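Long-range contact in dioxygenase (Pseudomonas brassicacearum, PDB 5V2D), which probably cleaves the central double bond of lignostilbenes with dioxygen, using a non-haem iron held by four histidines in a carotenoid-oxygenase-type fold: residues 201-206 / 236-241. Residues are numbered along the deposited sequence; the frame is centred on the assembly and turned at random.
Sequences FSYEAK and AMVHDF. With FE (Fe (III) ion), chain E.
The ring of Tyr203 lies with one face over the 236-241 backbone: Val238 N sits 3.5 Å above the ring plane, over its centre, and Met237 CA makes an off-centre CH-pi contact with the same ring. Phe201 instead offers an edge to Val238 O, which lies in the ring plane 3.3 Å from Phe201 CE1. Val238 O also comes within 3.1 Å of Tyr203 CE1, so it is flanked by two aromatic rings. Val238 CB touches both rings, and Val238 CG1 meets Phe201 CE1 at 3.5 Å. On Phe241, one face receives Phe201 CD2 near the rim; the two planes are inclined at 54°. The side chains of Phe201 and Tyr203 both head toward the loop, and their similar chi1 values (73° and 75°), with CG between backbone N and carbonyl carbon, lay the rings alongside it. The example illustrates second-shell support of a metal ligand. Between the packed Val238 and Phe241, His239 turns away and binds iron through NE2 at 2.1 Å, with His188, His304, His495 and a water. Glu156 is hydrogen-bonded to His239 ND1 through OE1 and to Tyr203 OH through OE2, linking Tyr203 to the iron-binding histidine. In the beta-propeller typical of this family, strand 198-203 thus backs the loop leading from strand 224-231 to strand 242-243, joining one four-stranded antiparallel sheet to the next, with Phe241 also touching strands 212-218 and 247-252.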
ATOM      1  N   PHE A 201      -2.904  11.412   7.886  1.00 26.98           N
ATOM      2  CA  PHE A 201      -3.904  12.320   7.340  1.00 26.53           C
ATOM      3  C   PHE A 201      -5.203  11.566   7.156  1.00 27.67           C
ATOM      4  O   PHE A 201      -5.241  10.328   7.310  1.00 25.38           O
ATOM      5  CB  PHE A 201      -3.427  12.974   6.055  1.00 24.83           C
ATOM      6  CG  PHE A 201      -3.401  12.049   4.877  1.00 26.70           C
ATOM      7  CD1 PHE A 201      -4.540  11.951   3.998  1.00 26.89           C
ATOM      8  CD2 PHE A 201      -2.310  11.262   4.610  1.00 27.23           C
ATOM      9  CE1 PHE A 201      -4.531  11.052   2.960  1.00 26.30           C
ATOM     10  CE2 PHE A 201      -2.308  10.371   3.526  1.00 25.59           C
ATOM     11  CZ  PHE A 201      -3.396  10.268   2.698  1.00 26.92           C
ATOM     12  N   SER A 202      -6.263  12.288   6.802  1.00 27.93           N
ATOM     13  CA  SER A 202      -7.585  11.692   6.491  1.00 29.22           C
ATOM     14  C   SER A 202      -8.226  12.453   5.313  1.00 30.22           C
ATOM     15  O   SER A 202      -8.081  13.691   5.239  1.00 33.37           O
ATOM     16  CB  SER A 202      -8.473  11.807   7.717  1.00 30.83           C
ATOM     17  OG  SER A 202      -9.841  11.587   7.366  1.00 31.63           O
ATOM     18  N   TYR A 203      -8.813  11.742   4.350  1.00 26.51           N
ATOM     19  CA  TYR A 203      -9.677  12.356   3.347  1.00 26.10           C
ATOM     20  C   TYR A 203     -11.095  11.762   3.528  1.00 26.35           C
ATOM     21  O   TYR A 203     -11.278  10.760   4.238  1.00 29.04           O
ATOM     22  CB  TYR A 203      -9.159  12.254   1.908  1.00 26.24           C
ATOM     23  CG  TYR A 203      -9.315  10.880   1.290  1.00 25.27           C
ATOM     24  CD1 TYR A 203      -8.353   9.882   1.529  1.00 27.04           C
ATOM     25  CD2 TYR A 203     -10.375  10.599   0.489  1.00 28.69           C
ATOM     26  CE1 TYR A 203      -8.456   8.639   0.982  1.00 28.27           C
ATOM     27  CE2 TYR A 203     -10.545   9.329  -0.085  1.00 28.40           C
ATOM     28  CZ  TYR A 203      -9.601   8.357   0.148  1.00 29.01           C
ATOM     29  OH  TYR A 203      -9.759   7.114  -0.461  1.00 27.79           O
ATOM     30  N   GLU A 204     -12.091  12.392   2.909  1.00 28.38           N
ATOM     31  CA  GLU A 204     -13.490  12.174   3.259  1.00 30.48           C
ATOM     32  C   GLU A 204     -13.666  12.191   4.763  1.00 28.68           C
ATOM     33  O   GLU A 204     -14.311  11.331   5.406  1.00 30.77           O
ATOM     34  CB  GLU A 204     -14.017  10.874   2.625  1.00 31.29           C
ATOM     35  CG  GLU A 204     -14.166  10.996   1.084  1.00 32.67           C
ATOM     36  CD  GLU A 204     -14.797   9.735   0.495  1.00 34.08           C
ATOM     37  OE1 GLU A 204     -15.997   9.440   0.744  1.00 33.66           O
ATOM     38  OE2 GLU A 204     -14.059   9.014  -0.228  1.00 33.19           O
ATOM     39  N   ALA A 205     -13.051  13.187   5.363  1.00 29.81           N
ATOM     40  CA  ALA A 205     -12.785  13.164   6.798  1.00 30.36           C
ATOM     41  C   ALA A 205     -14.026  13.420   7.639  1.00 31.75           C
ATOM     42  O   ALA A 205     -13.988  13.182   8.870  1.00 31.40           O
ATOM     43  CB  ALA A 205     -11.728  14.157   7.139  1.00 30.65           C
ATOM     44  N   LYS A 206     -15.106  13.918   7.017  1.00 31.92           N
ATOM     45  CA  LYS A 206     -16.388  14.020   7.745  1.00 35.21           C
ATOM     46  C   LYS A 206     -17.469  13.164   7.175  1.00 35.83           C
ATOM     47  O   LYS A 206     -18.647  13.441   7.424  1.00 36.45           O
ATOM     48  CB  LYS A 206     -16.839  15.495   7.746  1.00 38.94           C
ATOM     49  CG  LYS A 206     -15.865  16.348   8.503  1.00 40.26           C
ATOM     50  CD  LYS A 206     -16.390  17.769   8.635  1.00 44.42           C
ATOM     51  CE  LYS A 206     -15.494  18.514   9.625  1.00 48.75           C
ATOM     52  NZ  LYS A 206     -15.858  19.949   9.600  1.00 49.43           N
ATOM     53  N   ALA A 236     -11.998  13.678  -3.447  1.00 32.30           N
ATOM     54  CA  ALA A 236     -11.227  12.826  -4.295  1.00 30.94           C
ATOM     55  C   ALA A 236     -10.348  11.895  -3.502  1.00 29.95           C
ATOM     56  O   ALA A 236      -9.976  12.207  -2.338  1.00 30.84           O
ATOM     57  CB  ALA A 236     -10.355  13.674  -5.213  1.00 35.44           C
ATOM     58  N   MET A 237      -9.899  10.835  -4.173  1.00 27.35           N
ATOM     59  CA  MET A 237      -8.996   9.852  -3.495  1.00 27.78           C
ATOM     60  C   MET A 237      -7.668  10.530  -3.164  1.00 29.22           C
ATOM     61  O   MET A 237      -7.008  11.108  -4.046  1.00 28.46           O
ATOM     62  CB  MET A 237      -8.721   8.654  -4.369  1.00 29.01           C
ATOM     63  CG  MET A 237      -7.840   7.596  -3.661  1.00 28.87           C
ATOM     64  SD  MET A 237      -7.403   6.181  -4.718  1.00 30.98           S
ATOM     65  CE  MET A 237      -8.917   5.318  -4.508  1.00 31.59           C
ATOM     66  N   VAL A 238      -7.262  10.435  -1.906  1.00 28.25           N
ATOM     67  CA  VAL A 238      -5.896  10.778  -1.501  1.00 26.92           C
ATOM     68  C   VAL A 238      -5.324   9.513  -0.870  1.00 26.68           C
ATOM     69  O   VAL A 238      -5.511   9.239   0.377  1.00 27.36           O
ATOM     70  CB  VAL A 238      -5.834  11.939  -0.528  1.00 26.30           C
ATOM     71  CG1 VAL A 238      -4.381  12.359  -0.310  1.00 26.60           C
ATOM     72  CG2 VAL A 238      -6.576  13.147  -1.082  1.00 26.91           C
ATOM     73  N   HIS A 239      -4.638   8.736  -1.713  1.00 26.22           N
ATOM     74  CA  HIS A 239      -4.194   7.409  -1.255  1.00 25.29           C
ATOM     75  C   HIS A 239      -2.941   7.517  -0.373  1.00 24.19           C
ATOM     76  O   HIS A 239      -2.852   6.919   0.706  1.00 24.96           O
ATOM     77  CB  HIS A 239      -4.037   6.424  -2.432  1.00 23.99           C
ATOM     78  CG  HIS A 239      -3.584   5.055  -1.997  1.00 23.09           C
ATOM     79  ND1 HIS A 239      -4.347   4.259  -1.163  1.00 23.24           N
ATOM     80  CD2 HIS A 239      -2.395   4.421  -2.161  1.00 22.83           C
ATOM     81  CE1 HIS A 239      -3.692   3.137  -0.922  1.00 24.66           C
ATOM     82  NE2 HIS A 239      -2.501   3.226  -1.495  1.00 24.26           N
ATOM     83  N   ASP A 240      -1.923   8.205  -0.908  1.00 26.11           N
ATOM     84  CA  ASP A 240      -0.628   8.344  -0.261  1.00 26.35           C
ATOM     85  C   ASP A 240      -0.390   9.831  -0.096  1.00 26.44           C
ATOM     86  O   ASP A 240      -1.148  10.641  -0.595  1.00 23.96           O
ATOM     87  CB  ASP A 240       0.425   7.639  -1.134  1.00 27.83           C
ATOM     88  CG  ASP A 240       1.707   7.240  -0.376  1.00 27.21           C
ATOM     89  OD1 ASP A 240       1.954   7.765   0.752  1.00 26.94           O
ATOM     90  OD2 ASP A 240       2.507   6.435  -0.964  1.00 27.26           O
ATOM     91  N   PHE A 241       0.629  10.210   0.632  1.00 26.12           N
ATOM     92  CA  PHE A 241       0.991  11.625   0.775  1.00 25.07           C
ATOM     93  C   PHE A 241       2.483  11.741   0.962  1.00 26.45           C
ATOM     94  O   PHE A 241       3.169  10.778   0.852  1.00 24.12           O
ATOM     95  CB  PHE A 241       0.161  12.316   1.886  1.00 25.49           C
ATOM     96  CG  PHE A 241       0.685  12.164   3.274  1.00 26.81           C
ATOM     97  CD1 PHE A 241       0.971  10.957   3.799  1.00 25.50           C
ATOM     98  CD2 PHE A 241       0.854  13.279   4.077  1.00 30.11           C
ATOM     99  CE1 PHE A 241       1.380  10.820   5.135  1.00 28.41           C
ATOM    100  CE2 PHE A 241       1.306  13.167   5.413  1.00 30.12           C
ATOM    101  CZ  PHE A 241       1.575  11.945   5.928  1.00 29.17           C
TER
HETATM  102 FE    FE E 500      -0.884   1.986  -1.130  1.00 21.77          FE
HETATM  103  O   HOH W   1      -1.946   0.517  -2.114  1.00 26.53           O